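Local coordinates for protein beta-lactamase (Burkholderia cenocepacia, PDB 5E2G) that probably hydrolyses beta-lactams to substituted beta-amino acids, and may act as a D-alanine carboxypeptidase, at residues V102-L107 against G157-K162; F232-A235 against M239-T242; E270-P275 against A283-K288. All coordinates share one frame; numbering follows the deposited sequence. Where two conformers were deposited one is given.

Contact 1. Residues V102-L107 against G157-K162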
ATOM      1  N   VAL A 102      -5.853 -13.213  17.662  1.00 22.66           N
ATOM      2  CA  VAL A 102      -5.582 -11.993  16.905  1.00 22.69           C
ATOM      3  C   VAL A 102      -6.732 -11.752  15.940  1.00 23.83           C
ATOM      4  O   VAL A 102      -7.160 -12.668  15.226  1.00 27.49           O
ATOM      5  CB  VAL A 102      -4.243 -12.093  16.157  1.00 17.04           C
ATOM      6  CG1 VAL A 102      -4.019 -10.847  15.325  1.00 18.58           C
ATOM      7  CG2 VAL A 102      -3.105 -12.265  17.118  1.00 22.68           C
ATOM      8  N   THR A 103      -7.255 -10.528  15.923  1.00 22.06           N
ATOM      9  CA  THR A 103      -8.373 -10.216  15.044  1.00 17.20           C
ATOM     10  C   THR A 103      -7.872  -9.772  13.681  1.00 18.10           C
ATOM     11  O   THR A 103      -6.696  -9.451  13.493  1.00 20.13           O
ATOM     12  CB  THR A 103      -9.269  -9.128  15.633  1.00 16.80           C
ATOM     13  OG1 THR A 103      -8.515  -7.918  15.826  1.00 17.99           O
ATOM     14  CG2 THR A 103      -9.861  -9.591  16.953  1.00 16.48           C
ATOM     15  N   LEU A 104      -8.790  -9.760  12.713  1.00 18.32           N
ATOM     16  CA  LEU A 104      -8.450  -9.227  11.400  1.00 17.73           C
ATOM     17  C   LEU A 104      -8.044  -7.759  11.498  1.00 16.03           C
ATOM     18  O   LEU A 104      -7.127  -7.316  10.805  1.00 15.89           O
ATOM     19  CB  LEU A 104      -9.629  -9.419  10.439  1.00 15.14           C
ATOM     20  CG  LEU A 104      -9.871 -10.788   9.780  1.00 14.32           C
ATOM     21  CD1 LEU A 104      -9.946 -11.934  10.749  1.00 19.65           C
ATOM     22  CD2 LEU A 104     -11.143 -10.734   9.004  1.00 16.26           C
ATOM     23  N   LEU A 105      -8.681  -7.006  12.396  1.00 15.51           N
ATOM     24  CA  LEU A 105      -8.324  -5.601  12.586  1.00 16.21           C
ATOM     25  C   LEU A 105      -6.882  -5.444  13.060  1.00 16.63           C
ATOM     26  O   LEU A 105      -6.148  -4.583  12.563  1.00 14.51           O
ATOM     27  CB  LEU A 105      -9.286  -4.950  13.576  1.00 18.98           C
ATOM     28  CG  LEU A 105      -9.145  -3.432  13.697  1.00 21.02           C
ATOM     29  CD1 LEU A 105      -9.385  -2.768  12.340  1.00 20.91           C
ATOM     30  CD2 LEU A 105     -10.095  -2.894  14.753  1.00 21.04           C
ATOM     31  N   GLN A 106      -6.456  -6.269  14.019  1.00 13.84           N
ATOM     32  CA  GLN A 106      -5.076  -6.210  14.495  1.00 16.02           C
ATOM     33  C   GLN A 106      -4.073  -6.539  13.394  1.00 18.17           C
ATOM     34  O   GLN A 106      -2.962  -5.998  13.383  1.00 17.91           O
ATOM     35  CB  GLN A 106      -4.914  -7.140  15.699  1.00 14.80           C
ATOM     36  CG  GLN A 106      -5.628  -6.578  16.925  1.00 15.35           C
ATOM     37  CD  GLN A 106      -6.129  -7.635  17.904  1.00 17.22           C
ATOM     38  OE1 GLN A 106      -5.846  -8.820  17.767  1.00 17.36           O
ATOM     39  NE2 GLN A 106      -6.881  -7.193  18.904  1.00 20.47           N
ATOM     40  N   LEU A 107      -4.441  -7.401  12.446  1.00 16.44           N
ATOM     41  CA  LEU A 107      -3.546  -7.670  11.328  1.00 18.29           C
ATOM     42  C   LEU A 107      -3.479  -6.492  10.358  1.00 17.45           C
ATOM     43  O   LEU A 107      -2.430  -6.248   9.753  1.00 20.49           O
ATOM     44  CB  LEU A 107      -3.990  -8.941  10.608  1.00 14.64           C
ATOM     45  CG  LEU A 107      -3.964 -10.175  11.511  1.00 15.25           C
ATOM     46  CD1 LEU A 107      -4.579 -11.372  10.813  1.00 16.71           C
ATOM     47  CD2 LEU A 107      -2.535 -10.472  11.950  1.00 19.78           C
ATOM     48  N   GLY A 157      -4.821 -10.845   4.179  1.00 16.73           N
ATOM     49  CA  GLY A 157      -5.296 -11.262   2.872  1.00 16.41           C
ATOM     50  C   GLY A 157      -5.656 -12.732   2.828  1.00 18.15           C
ATOM     51  O   GLY A 157      -6.654 -13.114   2.208  1.00 16.61           O
ATOM     52  N   TRP A 158      -4.837 -13.576   3.463  0.58 17.99           N
ATOM     53  CA  TRP A 158      -5.132 -15.003   3.531  0.58 19.53           C
ATOM     54  C   TRP A 158      -6.507 -15.243   4.127  0.58 15.97           C
ATOM     55  O   TRP A 158      -7.331 -15.964   3.555  0.58 16.03           O
ATOM     56  CB  TRP A 158      -4.068 -15.719   4.365  0.58 22.23           C
ATOM     57  CG  TRP A 158      -3.501 -16.938   3.709  0.58 25.89           C
ATOM     58  CD1 TRP A 158      -2.813 -16.982   2.532  0.58 28.26           C
ATOM     59  CD2 TRP A 158      -3.552 -18.287   4.192  0.58 27.57           C
ATOM     60  NE1 TRP A 158      -2.439 -18.274   2.247  0.58 30.59           N
ATOM     61  CE2 TRP A 158      -2.879 -19.093   3.251  0.58 30.09           C
ATOM     62  CE3 TRP A 158      -4.104 -18.891   5.326  0.58 27.11           C
ATOM     63  CZ2 TRP A 158      -2.744 -20.470   3.405  0.58 31.16           C
ATOM     64  CZ3 TRP A 158      -3.963 -20.262   5.481  0.58 27.81           C
ATOM     65  CH2 TRP A 158      -3.288 -21.034   4.525  0.58 29.73           C
ATOM     66  N   LEU A 159      -6.776 -14.619   5.275  1.00 15.66           N
ATOM     67  CA  LEU A 159      -8.007 -14.879   6.009  1.00 15.48           C
ATOM     68  C   LEU A 159      -9.220 -14.298   5.304  1.00 17.69           C
ATOM     69  O   LEU A 159     -10.303 -14.888   5.364  1.00 15.08           O
ATOM     70  CB  LEU A 159      -7.889 -14.322   7.424  1.00 15.40           C
ATOM     71  CG  LEU A 159      -6.792 -14.985   8.260  1.00 19.38           C
ATOM     72  CD1 LEU A 159      -6.458 -14.149   9.498  1.00 21.22           C
ATOM     73  CD2 LEU A 159      -7.179 -16.409   8.650  1.00 21.12           C
ATOM     74  N   THR A 160      -9.057 -13.157   4.631  1.00 18.53           N
ATOM     75  CA  THR A 160     -10.138 -12.600   3.818  1.00 13.97           C
ATOM     76  C   THR A 160     -10.521 -13.543   2.680  1.00 16.23           C
ATOM     77  O   THR A 160     -11.708 -13.727   2.385  1.00 14.05           O
ATOM     78  CB  THR A 160      -9.718 -11.242   3.265  1.00 14.53           C
ATOM     79  OG1 THR A 160      -9.438 -10.354   4.351  1.00 15.77           O
ATOM     80  CG2 THR A 160     -10.811 -10.658   2.379  1.00 13.30           C
ATOM     81  N   ALA A 161      -9.528 -14.157   2.034  1.00 14.68           N
ATOM     82  CA  ALA A 161      -9.818 -15.117   0.980  1.00 15.01           C
ATOM     83  C   ALA A 161     -10.542 -16.341   1.528  1.00 15.32           C
ATOM     84  O   ALA A 161     -11.458 -16.863   0.883  1.00 17.56           O
ATOM     85  CB  ALA A 161      -8.532 -15.517   0.271  1.00 15.56           C
ATOM     86  N   LYS A 162     -10.143 -16.822   2.710  1.00 15.64           N
ATOM     87  CA  LYS A 162     -10.894 -17.888   3.371  1.00 15.96           C
ATOM     88  C   LYS A 162     -12.357 -17.499   3.539  1.00 22.01           C
ATOM     89  O   LYS A 162     -13.263 -18.257   3.176  1.00 19.06           O
ATOM     90  CB  LYS A 162     -10.285 -18.203   4.739  1.00 16.34           C
ATOM     91  CG  LYS A 162      -9.126 -19.155   4.709  1.00 18.73           C
ATOM     92  CD  LYS A 162      -9.581 -20.580   4.480  1.00 19.46           C
ATOM     93  CE  LYS A 162      -8.401 -21.513   4.471  1.00 21.23           C
ATOM     94  NZ  LYS A 162      -8.819 -22.903   4.219  1.00 20.99           N
TER
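Leu107 and Leu159 meet because each carries its CG beside the backbone N and anti to the carbonyl carbon (chi1 -61° and -63°), which sends one methyl of each chain toward the other helix. Within the class C beta-lactamase fold this joins the first turn of helix 104-108 to the middle of helix 150-164. The two side chains cross at about a right angle, with Leu107 CD1 and Leu159 CD1 3.6 Å apart. Leu104, one turn earlier on the same face, brings its own CD1 to 4.3 Å from Leu159 CD1, so a single methyl of Leu159 serves both leucines. The backbones stay apart, the closest CA atoms being Leu104 CA and Leu159 CA at 7.8 Å, and the contact is apolar. Leu156 on helix 150-164 touches Leu104 and Leu107, while Tyr90 of helix 87-90 touches both Leu104 and Leu159, which extends the leucine cluster to a third helix. The start of the short helix is fixed by a capping box. Gln106 N donates to Thr103 OG1 over 3.2 Å at 161°, and Thr103 N returns a bond to Gln106 OE1 over 2.9 Å, Thr103 N lying above the plane of the Gln106 amide carbonyl.

Contact 2. Residues F232-A235 against M239-T242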
ATOM      1  N   PHE A 232      -6.788   4.100  -8.578  1.00 17.12           N
ATOM      2  CA  PHE A 232      -7.112   3.688  -7.215  1.00 14.12           C
ATOM      3  C   PHE A 232      -7.180   4.891  -6.274  1.00 16.44           C
ATOM      4  O   PHE A 232      -8.115   5.016  -5.475  1.00 14.69           O
ATOM      5  CB  PHE A 232      -6.073   2.671  -6.752  1.00 13.77           C
ATOM      6  CG  PHE A 232      -6.351   2.048  -5.407  1.00 13.29           C
ATOM      7  CD1 PHE A 232      -7.603   1.547  -5.092  1.00 14.71           C
ATOM      8  CD2 PHE A 232      -5.333   1.910  -4.482  1.00 16.39           C
ATOM      9  CE1 PHE A 232      -7.847   0.953  -3.857  1.00 15.72           C
ATOM     10  CE2 PHE A 232      -5.569   1.314  -3.238  1.00 14.05           C
ATOM     11  CZ  PHE A 232      -6.828   0.834  -2.933  1.00 16.34           C
ATOM     12  N   VAL A 233      -6.208   5.803  -6.376  1.00 18.71           N
ATOM     13  CA  VAL A 233      -6.233   7.036  -5.587  1.00 17.85           C
ATOM     14  C   VAL A 233      -7.503   7.831  -5.868  1.00 16.15           C
ATOM     15  O   VAL A 233      -8.141   8.351  -4.946  1.00 17.42           O
ATOM     16  CB  VAL A 233      -4.966   7.868  -5.869  1.00 16.64           C
ATOM     17  CG1 VAL A 233      -5.090   9.281  -5.299  1.00 14.98           C
ATOM     18  CG2 VAL A 233      -3.739   7.161  -5.305  1.00 17.56           C
ATOM     19  N   GLN A 234      -7.903   7.918  -7.137  1.00 16.12           N
ATOM     20  CA  GLN A 234      -9.158   8.589  -7.459  1.00 19.53           C
ATOM     21  C   GLN A 234     -10.332   7.893  -6.793  1.00 18.69           C
ATOM     22  O   GLN A 234     -11.215   8.553  -6.238  1.00 19.55           O
ATOM     23  CB  GLN A 234      -9.379   8.636  -8.970  1.00 24.05           C
ATOM     24  CG  GLN A 234      -8.370   9.446  -9.751  1.00 25.37           C
ATOM     25  CD  GLN A 234      -8.693   9.463 -11.234  1.00 29.39           C
ATOM     26  OE1 GLN A 234      -8.178   8.650 -12.001  1.00 28.58           O
ATOM     27  NE2 GLN A 234      -9.562  10.384 -11.643  1.00 32.02           N
ATOM     28  N   ALA A 235     -10.352   6.559  -6.840  1.00 15.02           N
ATOM     29  CA  ALA A 235     -11.420   5.805  -6.189  1.00 16.88           C
ATOM     30  C   ALA A 235     -11.449   6.072  -4.685  1.00 17.76           C
ATOM     31  O   ALA A 235     -12.525   6.182  -4.085  1.00 18.37           O
ATOM     32  CB  ALA A 235     -11.256   4.314  -6.478  1.00 14.69           C
HETATM   33  N   MSE A 239     -14.171   9.389  -6.912  1.00 25.26           N
HETATM   34  CA  MSE A 239     -14.301  10.135  -8.155  1.00 22.63           C
HETATM   35  C   MSE A 239     -14.659   9.344  -9.391  1.00 26.43           C
HETATM   36  O   MSE A 239     -14.937   9.947 -10.422  1.00 28.68           O
HETATM   37  CB  MSE A 239     -12.998  10.868  -8.452  1.00 22.56           C
HETATM   38  CG  MSE A 239     -12.657  11.936  -7.467  1.00 25.32           C
HETATM   39 SE   MSE A 239     -10.808  12.497  -7.646  0.63 35.97          SE
HETATM   40  CE  MSE A 239     -10.913  14.011  -6.470  1.00 37.28           C
ATOM     41  N   ILE A 240     -14.641   8.012  -9.346  1.00 26.90           N
ATOM     42  CA  ILE A 240     -14.732   7.301 -10.618  1.00 30.30           C
ATOM     43  C   ILE A 240     -15.875   6.293 -10.699  1.00 36.01           C
ATOM     44  O   ILE A 240     -15.768   5.294 -11.418  1.00 44.79           O
ATOM     45  CB  ILE A 240     -13.396   6.613 -10.948  1.00 27.53           C
ATOM     46  CG1 ILE A 240     -12.991   5.666  -9.830  1.00 23.57           C
ATOM     47  CG2 ILE A 240     -12.300   7.638 -11.235  1.00 26.13           C
ATOM     48  CD1 ILE A 240     -11.988   4.665 -10.296  1.00 29.01           C
ATOM     49  N   HIS A 241     -16.985   6.558 -10.014  1.00 31.84           N
ATOM     50  CA  HIS A 241     -18.205   5.762 -10.191  1.00 29.90           C
ATOM     51  C   HIS A 241     -17.972   4.285  -9.887  1.00 27.50           C
ATOM     52  O   HIS A 241     -18.363   3.409 -10.654  1.00 27.06           O
ATOM     53  CB  HIS A 241     -18.782   5.903 -11.607  1.00 34.55           C
ATOM     54  CG  HIS A 241     -18.906   7.311 -12.088  1.00 40.67           C
ATOM     55  ND1 HIS A 241     -18.916   7.634 -13.428  1.00 43.35           N
ATOM     56  CD2 HIS A 241     -19.039   8.478 -11.418  1.00 43.18           C
ATOM     57  CE1 HIS A 241     -19.045   8.941 -13.563  1.00 43.83           C
ATOM     58  NE2 HIS A 241     -19.119   9.477 -12.357  1.00 43.29           N
ATOM     59  N   THR A 242     -17.311   4.004  -8.777  1.00 27.38           N
ATOM     60  CA  THR A 242     -17.273   2.621  -8.339  1.00 27.91           C
ATOM     61  C   THR A 242     -18.641   2.223  -7.793  1.00 28.20           C
ATOM     62  O   THR A 242     -19.407   3.062  -7.306  1.00 29.93           O
ATOM     63  CB  THR A 242     -16.192   2.403  -7.277  1.00 26.37           C
ATOM     64  OG1 THR A 242     -16.690   2.794  -5.997  1.00 37.15           O
ATOM     65  CG2 THR A 242     -14.948   3.217  -7.604  1.00 16.75           C
TER
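Gln234 and Ile240 pack with their side chains crossing at about a right angle, where the last turn of helix 226-235 meets the loop that follows. Gln234 places its CG anti to the carbonyl carbon (chi1 -64°) and then runs extended. The Ile240 CG2 methyl rests against one side of this chain, 3.8 Å from Gln234 CB and 3.9 Å from Gln234 NE2. The other branch of Ile240 has its CG1 between the backbone N and the carbonyl carbon (chi1 57°), which directs it to Ala235, with Ile240 CD1 3.9 Å from Ala235 CB. Thr242 CG2 stands 4.0 Å from the same Ala235 CB. Selenomethionine Met239 starts with its CB 4.3 Å from Gln234 CB; its extended chain passes alongside Gln234, and the terminal CE methyl leads away from the helix. Met239 N donates to Gln234 O over 3.1 Å at 160°, from above the carbonyl plane. Ile180 of helix 168-180 touches both Ala235 and Ile240, and Gln247 bonds Ala235 O. The arrangement is a 6→1 backbone bond at a helix C-terminus, as in the Schellman motif, with apolar side chains from the following loop against the last turn.

Contact 3. Residues E270-P275 against A283-K288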
ATOM      1  N   GLU A 270      -2.298   5.116   6.385  1.00 13.57           N
ATOM      2  CA  GLU A 270      -1.822   5.922   7.498  1.00 12.78           C
ATOM      3  C   GLU A 270      -2.155   7.377   7.200  1.00 15.03           C
ATOM      4  O   GLU A 270      -2.075   7.807   6.047  1.00 14.89           O
ATOM      5  CB  GLU A 270      -0.311   5.709   7.696  1.00 16.11           C
ATOM      6  CG  GLU A 270       0.066   4.218   7.776  1.00 15.40           C
ATOM      7  CD  GLU A 270       1.478   3.913   7.288  1.00 22.92           C
ATOM      8  OE1 GLU A 270       2.189   4.854   6.872  1.00 30.63           O
ATOM      9  OE2 GLU A 270       1.879   2.729   7.325  1.00 21.32           O
ATOM     10  N   GLN A 271      -2.564   8.135   8.219  1.00 12.49           N
ATOM     11  CA  GLN A 271      -3.108   9.456   7.943  1.00 12.00           C
ATOM     12  C   GLN A 271      -2.716  10.455   9.016  1.00 15.29           C
ATOM     13  O   GLN A 271      -2.244  10.097  10.101  1.00 14.22           O
ATOM     14  CB  GLN A 271      -4.634   9.414   7.805  1.00 12.91           C
ATOM     15  CG  GLN A 271      -5.346   9.384   9.116  1.00 13.64           C
ATOM     16  CD  GLN A 271      -6.848   9.295   8.979  1.00 14.77           C
ATOM     17  OE1 GLN A 271      -7.575   9.645   9.904  1.00 17.55           O
ATOM     18  NE2 GLN A 271      -7.324   8.826   7.844  1.00 12.02           N
ATOM     19  N   TYR A 272      -2.913  11.729   8.679  1.00 13.84           N
ATOM     20  CA  TYR A 272      -2.576  12.868   9.520  1.00 13.85           C
ATOM     21  C   TYR A 272      -3.634  13.931   9.286  1.00 16.22           C
ATOM     22  O   TYR A 272      -4.193  14.005   8.185  1.00 20.83           O
ATOM     23  CB  TYR A 272      -1.175  13.418   9.190  1.00 15.75           C
ATOM     24  CG  TYR A 272      -0.108  12.350   9.185  1.00 15.22           C
ATOM     25  CD1 TYR A 272       0.612  12.057  10.333  1.00 14.70           C
ATOM     26  CD2 TYR A 272       0.150  11.608   8.042  1.00 15.83           C
ATOM     27  CE1 TYR A 272       1.567  11.063  10.345  1.00 14.96           C
ATOM     28  CE2 TYR A 272       1.105  10.605   8.040  1.00 17.90           C
ATOM     29  CZ  TYR A 272       1.815  10.340   9.192  1.00 16.76           C
ATOM     30  OH  TYR A 272       2.761   9.345   9.197  1.00 16.17           O
ATOM     31  N   PRO A 273      -3.942  14.761  10.285  1.00 17.04           N
ATOM     32  CA  PRO A 273      -4.869  15.869  10.044  1.00 17.39           C
ATOM     33  C   PRO A 273      -4.355  16.758   8.927  1.00 18.95           C
ATOM     34  O   PRO A 273      -3.153  16.984   8.797  1.00 20.73           O
ATOM     35  CB  PRO A 273      -4.907  16.614  11.384  1.00 17.33           C
ATOM     36  CG  PRO A 273      -4.283  15.723  12.360  1.00 16.82           C
ATOM     37  CD  PRO A 273      -3.382  14.782  11.647  1.00 15.08           C
ATOM     38  N   TYR A 274      -5.275  17.238   8.099  1.00 21.35           N
ATOM     39  CA  TYR A 274      -4.926  18.193   7.055  1.00 22.53           C
ATOM     40  C   TYR A 274      -5.542  19.559   7.356  1.00 25.99           C
ATOM     41  O   TYR A 274      -6.705  19.632   7.748  1.00 26.30           O
ATOM     42  CB  TYR A 274      -5.390  17.706   5.692  1.00 20.35           C
ATOM     43  CG  TYR A 274      -4.922  18.590   4.564  1.00 23.48           C
ATOM     44  CD1 TYR A 274      -3.678  18.395   3.979  1.00 22.34           C
ATOM     45  CD2 TYR A 274      -5.716  19.635   4.091  1.00 25.59           C
ATOM     46  CE1 TYR A 274      -3.239  19.200   2.951  1.00 25.03           C
ATOM     47  CE2 TYR A 274      -5.278  20.451   3.062  1.00 28.40           C
ATOM     48  CZ  TYR A 274      -4.039  20.226   2.496  1.00 28.59           C
ATOM     49  OH  TYR A 274      -3.589  21.022   1.468  1.00 33.04           O
ATOM     50  N   PRO A 275      -4.772  20.649   7.174  1.00 27.04           N
ATOM     51  CA  PRO A 275      -3.393  20.774   6.669  1.00 26.71           C
ATOM     52  C   PRO A 275      -2.344  20.149   7.589  1.00 25.04           C
ATOM     53  O   PRO A 275      -2.560  20.079   8.798  1.00 25.55           O
ATOM     54  CB  PRO A 275      -3.182  22.293   6.581  1.00 29.65           C
ATOM     55  CG  PRO A 275      -4.544  22.900   6.709  1.00 31.54           C
ATOM     56  CD  PRO A 275      -5.333  21.956   7.548  1.00 30.63           C
ATOM     57  N   ALA A 283       8.284  12.671  10.610  1.00 21.16           N
ATOM     58  CA  ALA A 283       8.301  11.857  11.820  1.00 18.90           C
ATOM     59  C   ALA A 283       7.482  10.586  11.649  1.00 18.72           C
ATOM     60  O   ALA A 283       7.872   9.519  12.137  1.00 18.64           O
ATOM     61  CB  ALA A 283       7.779  12.668  13.003  1.00 19.81           C
ATOM     62  N   GLY A 284       6.345  10.685  10.959  1.00 18.82           N
ATOM     63  CA  GLY A 284       5.497   9.527  10.746  1.00 18.61           C
ATOM     64  C   GLY A 284       6.062   8.531   9.760  1.00 17.69           C
ATOM     65  O   GLY A 284       5.773   7.339   9.856  1.00 19.76           O
ATOM     66  N   ASN A 285       6.878   8.989   8.812  1.00 18.69           N
ATOM     67  CA  ASN A 285       7.524   8.090   7.861  1.00 16.29           C
ATOM     68  C   ASN A 285       8.966   7.789   8.233  1.00 20.82           C
ATOM     69  O   ASN A 285       9.706   7.255   7.406  1.00 23.14           O
ATOM     70  CB  ASN A 285       7.452   8.671   6.450  1.00 16.33           C
ATOM     71  CG  ASN A 285       6.030   8.787   5.962  1.00 18.14           C
ATOM     72  OD1 ASN A 285       5.474   9.882   5.876  1.00 22.98           O
ATOM     73  ND2 ASN A 285       5.417   7.653   5.672  1.00 15.14           N
ATOM     74  N   ALA A 286       9.367   8.105   9.461  1.00 23.00           N
ATOM     75  CA  ALA A 286      10.739   7.935   9.889  1.00 24.35           C
ATOM     76  C   ALA A 286      11.046   6.457  10.126  1.00 25.72           C
ATOM     77  O   ALA A 286      10.140   5.659  10.385  1.00 21.20           O
ATOM     78  CB  ALA A 286      10.995   8.739  11.161  1.00 24.22           C
ATOM     79  N   PRO A 287      12.326   6.073  10.031  1.00 29.61           N
ATOM     80  CA  PRO A 287      12.709   4.672  10.287  1.00 29.06           C
ATOM     81  C   PRO A 287      12.203   4.121  11.605  1.00 29.64           C
ATOM     82  O   PRO A 287      11.886   2.929  11.675  1.00 30.50           O
ATOM     83  CB  PRO A 287      14.242   4.728  10.268  1.00 34.29           C
ATOM     84  CG  PRO A 287      14.566   5.924   9.432  1.00 33.21           C
ATOM     85  CD  PRO A 287      13.481   6.915   9.661  1.00 30.58           C
ATOM     86  N   LYS A 288      12.122   4.952  12.652  1.00 29.52           N
ATOM     87  CA  LYS A 288      11.600   4.493  13.936  1.00 29.81           C
ATOM     88  C   LYS A 288      10.210   3.887  13.794  1.00 26.81           C
ATOM     89  O   LYS A 288       9.877   2.910  14.474  1.00 26.91           O
ATOM     90  CB  LYS A 288      11.554   5.646  14.937  1.00 36.62           C
ATOM     91  CG  LYS A 288      10.781   5.302  16.220  1.00 40.62           C
ATOM     92  CD  LYS A 288      10.514   6.515  17.108  1.00 40.64           C
ATOM     93  CE  LYS A 288      11.769   6.986  17.828  1.00 40.63           C
ATOM     94  NZ  LYS A 288      12.719   7.724  16.951  1.00 40.54           N
TER
HETATM   95  O   HOH W   1       5.172   5.256   8.445  1.00 18.24           O
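Gly284 and Tyr272 make the closest approach between strand 270-273 and the end of helix 278-284, a connection beside the long antiparallel sheet of this class C beta-lactamase fold. From Ala283 the chain turns out of the helix with a weak Ala286 N to Ala283 O bond. At Gly284 the phenol oxygen meets bare backbone: Tyr272 OH is 3.1 Å from Gly284 CA and 3.4 Å from Gly284 C. With no side chain on Gly284, that oxygen comes directly up to its alpha carbon. Tyr272 has CG beside its backbone N (chi1 -51°), which carries the ring off the strand toward the helix end. Gly284 O accepts from a water at 2.6 Å, and the same water donates weakly to Glu270 OE1 over 3.4 Å. Asn285, the first residue past the helix to leave helical backbone angles, also packs against strand 309-316 and helix 344-357. Ala286 then occupies the N-cap position of helix 287-291. On the strand side, Glu270 touches residues of the probable SxxK active site, and a thiocyanate ion, probably from the crystallisation liquor, lies about 5 Å from the Tyr272 side chain. Polar coupling between the segments thus runs through the water, held mainly by Gly284 O; the Glu270 carboxylate, whose OE2 forms a salt bridge with Arg146, is probably only lightly tied to the helix end.

Along the chain the contacts follow in series, contact 1 closing before contact 2 opens and contact 2 before contact 3. Their centres form a nearly equilateral triangle: the centre of contact 1 is about 25 Å from each of the other two centres, which are themselves about 24 Å apart. None touches another. Contact 1 joins helices, contact 2 a helix and its following loop, and contact 3 the large antiparallel sheet and a helix end. Contacts 3 and 2 border neighbouring strands of that sheet, 309-316 and 321-327. Contact 1 lies in the helical part; helix 64-77, which carries the lysine of the probable SxxK pattern, touches Thr160 in 157-162 and Phe232 in 232-235, tying it to contact 2.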